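Local coordinates for protein phosphoserine aminotransferase (Bacillus alcalophilus, PDB 1W23) that catalyses the pyridoxal-phosphate-dependent, reversible transfer of an amino group between glutamate and 3-phosphohydroxypyruvate, the second step of serine biosynthesis, at residues Q79-M82 with L83-L87; E306-N309 with Q310-L313. One frame throughout, in Å; residues are numbered along the deposited sequence.

Overall arrangement
Both contacts are local, each lying within a single helix of the class-V aminotransferase subunit. Contact 1 is on helix 75-87, whose first turn holds the cofactor-binding Ala76 and Ser77; the side chain of Phe80 is about 4 Å from the bound pyridoxal phosphate, and the same helix meets the second subunit of the homodimer through Thr81 and Met85. Contact 2 covers the first two turns of helix 306-318, packed beside helix 343-359 and strand 333-336, away from the cofactor and from the other subunit. The contact centres are 41 Å apart and their nearest atoms about 24 Å, so the two contacts do not touch.

Contact 1 of 2, residues Q79-M82 with L83-L87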
loop_
_atom_site.group_PDB
_atom_site.type_symbol
_atom_site.label_atom_id
_atom_site.label_comp_id
_atom_site.label_asym_id
_atom_site.label_seq_id
_atom_site.Cartn_x
_atom_site.Cartn_y
_atom_site.Cartn_z
ATOM N N GLN A 79 -0.305 10.747 5.432
ATOM C CA GLN A 79 -0.203 12.149 5.062
ATOM C C GLN A 79 -0.414 13.070 6.255
ATOM O O GLN A 79 0.166 14.170 6.255
ATOM C CB GLN A 79 -1.224 12.476 3.947
ATOM C CG GLN A 79 -0.963 11.709 2.654
ATOM C CD GLN A 79 0.474 11.976 2.189
ATOM O OE1 GLN A 79 0.804 13.161 1.942
ATOM N NE2 GLN A 79 1.275 10.948 2.082
ATOM N N PHE A 80 -1.175 12.670 7.247
ATOM C CA PHE A 80 -1.323 13.499 8.442
ATOM C C PHE A 80 0.001 13.841 9.079
ATOM O O PHE A 80 0.158 14.929 9.629
ATOM C CB PHE A 80 -2.199 12.822 9.493
ATOM C CG PHE A 80 -3.657 12.541 9.105
ATOM C CD1 PHE A 80 -4.367 11.625 9.839
ATOM C CD2 PHE A 80 -4.288 13.222 8.074
ATOM C CE1 PHE A 80 -5.711 11.373 9.574
ATOM C CE2 PHE A 80 -5.620 12.975 7.799
ATOM C CZ PHE A 80 -6.327 12.098 8.567
ATOM N N THR A 81 0.966 12.924 9.053
ATOM C CA THR A 81 2.323 13.206 9.577
ATOM C C THR A 81 3.275 13.677 8.485
ATOM O O THR A 81 4.110 14.576 8.717
ATOM C CB THR A 81 2.864 12.011 10.372
ATOM O OG1 THR A 81 4.054 12.472 11.080
ATOM C CG2 THR A 81 3.241 10.804 9.569
ATOM N N MET A 82 3.204 13.164 7.238
ATOM C CA MET A 82 4.139 13.569 6.210
ATOM C C MET A 82 4.023 15.041 5.903
ATOM O O MET A 82 5.018 15.715 5.674
ATOM C CB MET A 82 3.946 12.633 5.008
ATOM C CG MET A 82 5.041 12.701 3.993
ATOM S SD MET A 82 4.807 11.453 2.732
ATOM C CE MET A 82 6.001 11.874 1.493
ATOM N N LEU A 83 2.803 15.580 5.908
ATOM C CA LEU A 83 2.615 17.017 5.606
ATOM C C LEU A 83 3.364 17.901 6.580
ATOM O O LEU A 83 4.252 18.674 6.173
ATOM C CB LEU A 83 1.112 17.324 5.515
ATOM C CG LEU A 83 0.751 18.857 5.712
ATOM C CD1 LEU A 83 1.197 19.623 4.516
ATOM C CD2 LEU A 83 -0.717 19.053 6.033
ATOM N N PRO A 84 3.125 17.811 7.909
ATOM C CA PRO A 84 3.915 18.678 8.819
ATOM C C PRO A 84 5.387 18.324 8.826
ATOM O O PRO A 84 6.233 19.196 9.000
ATOM C CB PRO A 84 3.219 18.475 10.162
ATOM C CG PRO A 84 2.481 17.149 10.044
ATOM C CD PRO A 84 2.035 17.151 8.624
ATOM N N MET A 85 5.749 17.054 8.622
ATOM C CA MET A 85 7.199 16.739 8.562
ATOM C C MET A 85 7.915 17.518 7.470
ATOM O O MET A 85 9.062 17.880 7.597
ATOM C CB MET A 85 7.493 15.291 8.157
ATOM C CG MET A 85 7.356 14.346 9.309
ATOM S SD MET A 85 7.746 12.689 8.759
ATOM C CE MET A 85 7.499 11.798 10.288
ATOM N N ASN A 86 7.233 17.808 6.371
ATOM C CA ASN A 86 7.813 18.530 5.275
ATOM C C ASN A 86 7.621 20.019 5.347
ATOM O O ASN A 86 8.522 20.728 4.903
ATOM C CB ASN A 86 7.285 17.987 3.925
ATOM C CG ASN A 86 7.893 16.659 3.534
ATOM O OD1 ASN A 86 8.786 16.604 2.671
ATOM N ND2 ASN A 86 7.454 15.562 4.174
ATOM N N LEU A 87 6.518 20.522 5.854
ATOM C CA LEU A 87 6.218 21.948 5.795
ATOM C C LEU A 87 6.195 22.654 7.149
ATOM O O LEU A 87 6.283 23.894 7.192
ATOM C CB LEU A 87 4.844 22.172 5.098
ATOM C CG LEU A 87 4.758 22.026 3.589
ATOM C CD1 LEU A 87 3.337 22.421 3.167
ATOM C CD2 LEU A 87 5.854 22.826 2.864
#
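Met82 O receives two N-H groups of Asn86 near the C-terminal end of helix 75-87, the helix that starts beside the cofactor in this PLP-dependent aminotransferase fold. Asn86 N gives the helical bond, and Asn86 ND2 adds a straighter one of 2.9 Å to Met82 O, arriving from the opposite face of the carbonyl plane. Followed outward, Asn86 CB lies 3.7 Å from Met82 O; CG, beside its own backbone N and anti to the carbonyl carbon (chi1 -75°), is equally near that oxygen, which lets ND2 reach back to it. The amide has further partners, with ND2 donating to Leu224 O and OD1 accepting from Tyr226 N. With alanine in place of Asn86, Met82 O would probably keep the backbone donor alone, and Leu224 O and Tyr226 N would lose their side-chain partner. Leu83 N and Met85 N keep their bonds to Gln79 O and Thr81 O. Thr81 and Met85 both pack on Pro221 of the second subunit. Pro84, lacking an N-H, breaks the bonding ladder and kinks the helix; its CD sits 3.1 Å from Phe80 O.

Contact 2 of 2, residues E306-N309 with Q310-L313; sequences EELN and QQFL
Four successive i to i+4 bonds, from Gln310 N to Glu306 O through Leu313 N to Asn309 O, span 2.9 to 3.0 Å and make the opening turns of helix 306-318 a regular alpha-helix. Just ahead of it, Asn305 OD1 accepts a hydrogen bond from Leu308 N in the first turn. On the exposed flank, Gln310 lies over the first turn: its CG is 3.1 Å from Glu306 O, and its NE2 comes to 3.4 Å from Glu306 CG. The Glu306 and Gln310 side chains cross at about a right angle, with the carboxylate and amide planes 78° apart, so these flat groups do not stack. With CG anti to its backbone N (chi1 179°) and a bend at the next bond, Glu306 swings its carboxylate to Asn309, whose ND2 donates a nearly straight 3.1 Å bond to Glu306 OE1 from above the carboxylate plane. The buried Asn309 amide also ties the helix to the chain leading into it: ND2 donates to Asn302 OD1, and OD1 accepts from Leu303 N. One turn on, the inner face is hydrophobic. Phe312 points its ring away from the first turn into the packing with helix 343-359, where it meets Phe356 edge-to-face, while Leu313 packs on Cys333 and Leu324. Gln311 extends along the outside, its CG 3.2 Å from Glu307 O, and its OE1 lies 3.6 Å from Leu308 CD2.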
loop_
_atom_site.group_PDB
_atom_site.type_symbol
_atom_site.label_atom_id
_atom_site.label_comp_id
_atom_site.label_asym_id
_atom_site.label_seq_id
_atom_site.Cartn_x
_atom_site.Cartn_y
_atom_site.Cartn_z
ATOM N N GLU A 306 -32.624 5.030 20.180
ATOM C CA GLU A 306 -31.609 4.062 19.851
ATOM C C GLU A 306 -32.274 2.728 19.551
ATOM O O GLU A 306 -31.778 1.956 18.698
ATOM C CB GLU A 306 -30.574 3.924 20.995
ATOM C CG GLU A 306 -29.499 2.914 20.706
ATOM C CD GLU A 306 -28.712 3.215 19.467
ATOM O OE1 GLU A 306 -28.695 4.343 18.940
ATOM O OE2 GLU A 306 -28.086 2.208 19.041
ATOM N N GLU A 307 -33.386 2.400 20.209
ATOM C CA GLU A 307 -34.083 1.150 19.865
ATOM C C GLU A 307 -34.573 1.125 18.419
ATOM O O GLU A 307 -34.397 0.130 17.680
ATOM C CB GLU A 307 -35.233 0.941 20.842
ATOM C CG GLU A 307 -34.747 0.794 22.268
ATOM C CD GLU A 307 -34.363 2.030 23.050
ATOM O OE1 GLU A 307 -34.758 3.166 22.746
ATOM O OE2 GLU A 307 -33.645 1.907 24.070
ATOM N N LEU A 308 -35.163 2.208 17.968
ATOM C CA LEU A 308 -35.528 2.327 16.548
ATOM C C LEU A 308 -34.338 2.326 15.650
ATOM O O LEU A 308 -34.397 1.714 14.569
ATOM C CB LEU A 308 -36.352 3.613 16.322
ATOM C CG LEU A 308 -37.815 3.552 16.847
ATOM C CD1 LEU A 308 -38.403 4.964 16.854
ATOM C CD2 LEU A 308 -38.609 2.626 15.961
ATOM N N ASN A 309 -33.239 3.000 15.993
ATOM C CA ASN A 309 -32.033 2.916 15.160
ATOM C C ASN A 309 -31.647 1.440 14.984
ATOM O O ASN A 309 -31.323 1.027 13.870
ATOM C CB ASN A 309 -30.846 3.600 15.858
ATOM C CG ASN A 309 -30.682 5.067 15.590
ATOM O OD1 ASN A 309 -31.225 5.629 14.628
ATOM N ND2 ASN A 309 -29.835 5.752 16.457
ATOM N N GLN A 310 -31.608 0.689 16.075
ATOM C CA GLN A 310 -31.199 -0.718 16.012
ATOM C C GLN A 310 -32.131 -1.541 15.136
ATOM O O GLN A 310 -31.683 -2.353 14.320
ATOM C CB GLN A 310 -31.118 -1.306 17.433
ATOM C CG GLN A 310 -30.164 -0.715 18.418
ATOM C CD GLN A 310 -30.524 -1.029 19.905
ATOM O OE1 GLN A 310 -31.445 -1.672 20.440
ATOM N NE2 GLN A 310 -29.672 -0.483 20.807
ATOM N N GLN A 311 -33.434 -1.317 15.291
ATOM C CA GLN A 311 -34.425 -2.050 14.539
ATOM C C GLN A 311 -34.307 -1.732 13.058
ATOM O O GLN A 311 -34.377 -2.647 12.205
ATOM C CB GLN A 311 -35.816 -1.728 15.078
ATOM C CG GLN A 311 -36.079 -2.312 16.454
ATOM C CD GLN A 311 -37.286 -1.647 17.121
ATOM O OE1 GLN A 311 -38.035 -0.877 16.530
ATOM N NE2 GLN A 311 -37.421 -1.989 18.402
ATOM N N PHE A 312 -34.132 -0.457 12.726
ATOM C CA PHE A 312 -33.948 -0.059 11.300
ATOM C C PHE A 312 -32.725 -0.700 10.713
ATOM O O PHE A 312 -32.756 -1.239 9.620
ATOM C CB PHE A 312 -33.886 1.489 11.256
ATOM C CG PHE A 312 -33.546 1.982 9.863
ATOM C CD1 PHE A 312 -34.464 1.975 8.843
ATOM C CD2 PHE A 312 -32.277 2.441 9.605
ATOM C CE1 PHE A 312 -34.100 2.409 7.559
ATOM C CE2 PHE A 312 -31.936 2.855 8.335
ATOM C CZ PHE A 312 -32.834 2.831 7.303
ATOM N N LEU A 313 -31.583 -0.603 11.422
ATOM C CA LEU A 313 -30.330 -1.142 10.874
ATOM C C LEU A 313 -30.412 -2.658 10.717
ATOM O O LEU A 313 -29.886 -3.244 9.762
ATOM C CB LEU A 313 -29.140 -0.723 11.728
ATOM C CG LEU A 313 -28.787 0.774 11.611
ATOM C CD1 LEU A 313 -27.809 1.157 12.706
ATOM C CD2 LEU A 313 -28.243 1.089 10.218
#